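Local coordinates for protein Dr hemagglutinin structural subunit (Escherichia coli, PDB 1UT1) that forms the adhesive subunit of Dr fimbriae, binding the Dr blood group antigen so that uropathogenic bacteria adhere to the upper urinary tract, at residues A[41-53]-A[120-134]. The protein carries 3 engineered substitutions. Sequence-based numbering, arbitrary orientation. Where two conformers were deposited one is given.
Sequences RGQLTDAAPIGPV and IIGIYVDGQQTNTPP. With SO4 (sulfate ion), chain G.
The Tyr124 ring, its CG lying anti to the carbonyl carbon (chi1 -53°), presents an edge to the carbonyl of Ala47, with CD1 3.6 Å from Ala47 O near the ring plane. Pro49 CA approaches the same CD1 obliquely, and Arg95 makes a cation-pi contact with the ring. The other flat group, the Arg41 guanidinium, has a sulfate, probably from the crystallisation liquor, at its edge and in its plane, and Thr132 O also at its edge; NE donates to sulfate O1 at 3.3 Å, while the very short approach of NH2 to O3 is doubtful in length. Behind this charged end, the extended arginine chain runs over the carbonyls of Thr130 and Thr132, CD lying 3.4 Å from Thr132 O, and NH1 approaches Pro134 CD. Strands 49-53 and 120-125 pair antiparallel in the immunoglobulin-like fold of Dr adhesins, and strand 89-96 flanks 120-125 on its other edge. A classic beta bulge interrupts the pairing: Ile50 and Gly51 both face Ile123, whose O accepts Ile50 N at 2.8 Å and a weak, longer bond from Gly51 N. On the buried face, Val53 CG2 meets Ile123 CG1. From the bulge itself, the Ile50 side chain crosses that of Val125 at about a right angle, with CD1 3.7 Å from Val125 CG2, and Leu44 CD2 and Ala48 CB border the same methyl. Leu44 CD1 also packs against Thr132 CB. At the type II turn Thr45 to Ala48, Val125 O accepts Ala47 N and Val125 N donates to Ala48 O. Gln129 N reaches Leu44 O in a nearly straight bond (168°), and Asp46 OD2 takes Gly127 N at 2.9 Å from above the carboxylate plane. Gln128 curls back so that Thr130 OG1 and N grip its OE1 from opposite faces of the amide plane, and Thr130 CA makes a CA-H...O contact with Arg41 O.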
loop_
_atom_site.group_PDB
_atom_site.type_symbol
_atom_site.label_atom_id
_atom_site.label_comp_id
_atom_site.label_asym_id
_atom_site.label_seq_id
_atom_site.Cartn_x
_atom_site.Cartn_y
_atom_site.Cartn_z
ATOM N N ARG A 41 10.932 2.402 -22.141
ATOM C CA ARG A 41 12.128 3.192 -21.884
ATOM C C ARG A 41 12.379 4.173 -23.031
ATOM O O ARG A 41 12.854 5.253 -22.803
ATOM C CB ARG A 41 13.346 2.316 -21.621
ATOM C CG ARG A 41 13.545 1.195 -22.621
ATOM C CD ARG A 41 14.729 0.331 -22.208
ATOM N NE ARG A 41 14.944 -0.769 -23.139
ATOM C CZ ARG A 41 15.819 -1.750 -22.939
ATOM N NH1 ARG A 41 16.541 -1.779 -21.819
ATOM N NH2 ARG A 41 15.924 -2.737 -23.816
ATOM N N GLY A 42 11.868 3.854 -24.214
ATOM C CA GLY A 42 11.975 4.763 -25.364
ATOM C C GLY A 42 11.202 6.062 -25.148
ATOM O O GLY A 42 11.460 7.050 -25.833
ATOM N N GLN A 43 10.238 6.057 -24.215
ATOM C CA GLN A 43 9.427 7.244 -23.913
ATOM C C GLN A 43 10.109 8.147 -22.882
ATOM O O GLN A 43 9.588 9.208 -22.535
ATOM C CB GLN A 43 8.067 6.834 -23.381
ATOM C CG GLN A 43 7.125 6.321 -24.442
ATOM C CD GLN A 43 5.771 5.993 -23.864
ATOM O OE1 GLN A 43 4.828 6.802 -23.919
ATOM N NE2 GLN A 43 5.710 4.883 -23.168
ATOM N N LEU A 44 11.252 7.688 -22.362
ATOM C CA LEU A 44 12.005 8.444 -21.390
ATOM C C LEU A 44 12.908 9.466 -22.065
ATOM O O LEU A 44 14.098 9.507 -21.821
ATOM C CB LEU A 44 12.785 7.525 -20.447
ATOM C CG LEU A 44 11.881 6.506 -19.708
ATOM C CD1 LEU A 44 12.779 5.551 -18.881
ATOM C CD2 LEU A 44 10.909 7.247 -18.797
ATOM N N THR A 45 12.291 10.305 -22.894
ATOM C CA THR A 45 13.011 11.351 -23.614
ATOM C C THR A 45 13.205 12.587 -22.725
ATOM O O THR A 45 12.661 12.675 -21.614
ATOM C CB THR A 45 12.274 11.722 -24.897
ATOM O OG1 THR A 45 10.971 12.229 -24.571
ATOM C CG2 THR A 45 12.130 10.484 -25.796
ATOM N N ASP A 46 14.077 13.493 -23.161
ATOM C CA ASP A 46 14.407 14.658 -22.346
ATOM C C ASP A 46 13.155 15.495 -22.053
ATOM O O ASP A 46 12.362 15.800 -22.968
ATOM C CB ASP A 46 15.452 15.512 -23.042
ATOM C CG ASP A 46 15.987 16.632 -22.155
ATOM O OD1 ASP A 46 16.558 17.603 -22.718
ATOM O OD2 ASP A 46 15.910 16.522 -20.916
ATOM N N ALA A 47 12.967 15.807 -20.774
ATOM C CA ALA A 47 11.795 16.551 -20.281
ATOM C C ALA A 47 10.454 15.806 -20.311
ATOM O O ALA A 47 9.387 16.418 -20.090
ATOM C CB ALA A 47 11.688 17.952 -20.963
ATOM N N ALA A 48 10.470 14.498 -20.596
ATOM C CA ALA A 48 9.220 13.752 -20.608
ATOM C C ALA A 48 8.621 13.835 -19.214
ATOM O O ALA A 48 9.333 13.703 -18.215
ATOM C CB ALA A 48 9.437 12.341 -20.991
ATOM N N PRO A 49 7.316 14.057 -19.134
ATOM C CA PRO A 49 6.695 14.221 -17.821
ATOM C C PRO A 49 6.518 12.884 -17.137
ATOM O O PRO A 49 6.129 11.904 -17.749
ATOM C CB PRO A 49 5.328 14.835 -18.162
ATOM C CG PRO A 49 5.016 14.260 -19.555
ATOM C CD PRO A 49 6.322 14.048 -20.240
ATOM N N ILE A 50 6.904 12.837 -15.876
ATOM C CA ILE A 50 6.675 11.646 -15.047
ATOM C C ILE A 50 5.330 11.801 -14.357
ATOM O O ILE A 50 4.490 10.910 -14.443
ATOM C CB ILE A 50 7.797 11.421 -14.039
ATOM C CG1 ILE A 50 9.134 11.198 -14.766
ATOM C CG2 ILE A 50 7.485 10.175 -13.160
ATOM C CD1 ILE A 50 9.187 9.923 -15.566
ATOM N N GLY A 51 5.065 12.982 -13.799
ATOM C CA GLY A 51 3.735 13.247 -13.252
ATOM C C GLY A 51 3.743 14.539 -12.454
ATOM O O GLY A 51 4.787 15.080 -12.152
ATOM N N PRO A 52 2.563 15.035 -12.129
ATOM C CA PRO A 52 2.446 16.209 -11.292
ATOM C C PRO A 52 2.397 15.794 -9.812
ATOM O O PRO A 52 1.909 14.713 -9.466
ATOM C CB PRO A 52 1.061 16.781 -11.694
ATOM C CG PRO A 52 0.234 15.505 -11.988
ATOM C CD PRO A 52 1.242 14.507 -12.573
ATOM N N VAL A 53 2.759 16.726 -8.943
ATOM C CA VAL A 53 2.566 16.542 -7.487
ATOM C C VAL A 53 1.904 17.817 -6.986
ATOM O O VAL A 53 2.480 18.906 -7.122
ATOM C CB VAL A 53 3.917 16.345 -6.764
ATOM C CG1 VAL A 53 3.702 16.220 -5.269
ATOM C CG2 VAL A 53 4.639 15.098 -7.302
ATOM N N ILE A 120 1.386 23.343 -8.223
ATOM C CA ILE A 120 1.610 22.056 -8.855
ATOM C C ILE A 120 3.095 21.981 -9.126
ATOM O O ILE A 120 3.678 22.921 -9.661
ATOM C CB ILE A 120 0.879 22.012 -10.216
ATOM C CG1 ILE A 120 -0.635 22.197 -10.027
ATOM C CG2 ILE A 120 1.186 20.693 -10.949
ATOM C CD1 ILE A 120 -1.384 22.532 -11.317
ATOM N N ILE A 121 3.714 20.892 -8.699
ATOM C CA ILE A 121 5.123 20.643 -8.976
ATOM C C ILE A 121 5.147 19.549 -10.062
ATOM O O ILE A 121 4.526 18.508 -9.907
ATOM C CB ILE A 121 5.821 20.054 -7.725
ATOM C CG1 ILE A 121 5.861 21.072 -6.566
ATOM C CG2 ILE A 121 7.230 19.544 -8.083
ATOM C CD1 ILE A 121 6.746 22.206 -6.796
ATOM N N GLY A 122 5.825 19.808 -11.165
ATOM C CA GLY A 122 5.972 18.814 -12.222
ATOM C C GLY A 122 7.299 18.068 -12.017
ATOM O O GLY A 122 8.314 18.671 -11.658
ATOM N N ILE A 123 7.283 16.775 -12.277
ATOM C CA ILE A 123 8.497 15.956 -12.208
ATOM C C ILE A 123 8.760 15.536 -13.672
ATOM O O ILE A 123 7.857 14.967 -14.319
ATOM C CB ILE A 123 8.238 14.676 -11.407
ATOM C CG1 ILE A 123 7.709 14.996 -9.987
ATOM C CG2 ILE A 123 9.530 13.829 -11.334
ATOM C CD1 ILE A 123 8.622 15.935 -9.165
ATOM N N TYR A 124 9.969 15.813 -14.191
ATOM C CA TYR A 124 10.269 15.540 -15.607
ATOM C C TYR A 124 11.577 14.803 -15.740
ATOM O O TYR A 124 12.525 15.052 -14.998
ATOM C CB TYR A 124 10.410 16.880 -16.370
ATOM C CG TYR A 124 9.233 17.807 -16.186
ATOM C CD1 TYR A 124 8.116 17.715 -17.030
ATOM C CD2 TYR A 124 9.166 18.658 -15.088
ATOM C CE1 TYR A 124 7.021 18.567 -16.859
ATOM C CE2 TYR A 124 8.060 19.529 -14.902
ATOM C CZ TYR A 124 6.993 19.460 -15.802
ATOM O OH TYR A 124 5.869 20.256 -15.592
ATOM N N VAL A 125 11.683 13.989 -16.777
ATOM C CA VAL A 125 12.953 13.297 -17.046
ATOM C C VAL A 125 14.035 14.351 -17.348
ATOM O O VAL A 125 13.818 15.268 -18.123
ATOM C CB VAL A 125 12.780 12.315 -18.244
ATOM C CG1 VAL A 125 14.137 11.734 -18.684
ATOM C CG2 VAL A 125 11.810 11.178 -17.852
ATOM N N ASP A 126 15.184 14.244 -16.690
ATOM C CA ASP A 126 16.279 15.208 -16.913
ATOM C C ASP A 126 17.364 14.555 -17.797
ATOM O O ASP A 126 18.188 13.805 -17.298
ATOM C CB ASP A 126 16.913 15.621 -15.571
ATOM C CG ASP A 126 18.044 16.656 -15.747
ATOM O OD1 ASP A 126 18.173 17.252 -16.856
ATOM O OD2 ASP A 126 18.869 16.778 -14.828
ATOM N N GLY A 127 17.337 14.855 -19.089
ATOM C CA GLY A 127 18.278 14.260 -20.053
ATOM C C GLY A 127 17.655 12.950 -20.538
ATOM O O GLY A 127 17.036 12.228 -19.744
ATOM N N GLN A 128 17.742 12.681 -21.846
ATOM C CA GLN A 128 17.147 11.464 -22.399
ATOM C C GLN A 128 17.729 10.263 -21.674
ATOM O O GLN A 128 18.959 10.176 -21.451
ATOM C CB GLN A 128 17.321 11.375 -23.938
ATOM C CG GLN A 128 18.705 10.992 -24.404
ATOM C CD GLN A 128 18.916 9.472 -24.395
ATOM O OE1 GLN A 128 17.975 8.713 -24.181
ATOM N NE2 GLN A 128 20.170 9.028 -24.617
ATOM N N GLN A 129 16.844 9.384 -21.201
ATOM C CA GLN A 129 17.289 8.194 -20.461
ATOM C C GLN A 129 16.610 6.946 -21.010
ATOM O O GLN A 129 16.026 6.138 -20.271
ATOM C CB GLN A 129 17.075 8.382 -18.948
ATOM C CG GLN A 129 18.079 9.367 -18.339
ATOM C CD GLN A 129 17.679 9.843 -16.945
ATOM O OE1 GLN A 129 17.924 9.163 -15.961
ATOM N NE2 GLN A 129 17.079 11.029 -16.862
ATOM N N THR A 130 16.668 6.823 -22.342
ATOM C CA THR A 130 16.005 5.746 -23.057
ATOM C C THR A 130 16.613 4.344 -22.875
ATOM O O THR A 130 16.093 3.371 -23.421
ATOM C CB THR A 130 15.854 6.062 -24.566
ATOM O OG1 THR A 130 17.141 6.251 -25.143
ATOM C CG2 THR A 130 15.000 7.300 -24.791
ATOM N N ASN A 131 17.694 4.242 -22.111
ATOM C CA ASN A 131 18.297 2.928 -21.772
ATOM C C ASN A 131 18.021 2.514 -20.325
ATOM O O ASN A 131 18.648 1.586 -19.804
ATOM C CB ASN A 131 19.816 2.939 -21.995
ATOM C CG ASN A 131 20.183 2.955 -23.479
ATOM O OD1 ASN A 131 19.508 2.335 -24.303
ATOM N ND2 ASN A 131 21.214 3.716 -23.827
ATOM N N THR A 132 17.110 3.220 -19.660
ATOM C CA THR A 132 16.760 2.885 -18.283
ATOM C C THR A 132 16.282 1.439 -18.222
ATOM O O THR A 132 15.437 1.042 -19.007
ATOM C CB THR A 132 15.617 3.813 -17.786
ATOM O OG1 THR A 132 16.101 5.162 -17.782
ATOM C CG2 THR A 132 15.161 3.419 -16.371
ATOM N N PRO A 133 16.810 0.649 -17.289
ATOM C CA PRO A 133 16.363 -0.755 -17.190
ATOM C C PRO A 133 14.873 -0.824 -16.809
ATOM O O PRO A 133 14.402 -0.078 -15.935
ATOM C CB PRO A 133 17.205 -1.325 -16.046
ATOM C CG PRO A 133 18.334 -0.398 -15.849
ATOM C CD PRO A 133 17.851 0.967 -16.304
ATOM N N PRO A 134 14.149 -1.783 -17.383
ATOM C CA PRO A 134 12.756 -1.986 -16.976
ATOM C C PRO A 134 12.674 -2.294 -15.465
ATOM O O PRO A 134 13.543 -2.968 -14.893
ATOM C CB PRO A 134 12.321 -3.207 -17.803
ATOM C CG PRO A 134 13.182 -3.088 -19.077
ATOM C CD PRO A 134 14.507 -2.587 -18.572
HETATM S S SO4 G . 13.130 -1.860 -26.246
HETATM O O1 SO4 G . 12.485 -0.909 -25.280
HETATM O O2 SO4 G . 13.809 -1.198 -27.372
HETATM O O3 SO4 G . 14.224 -2.562 -25.492
HETATM O O4 SO4 G . 12.132 -2.894 -26.604
#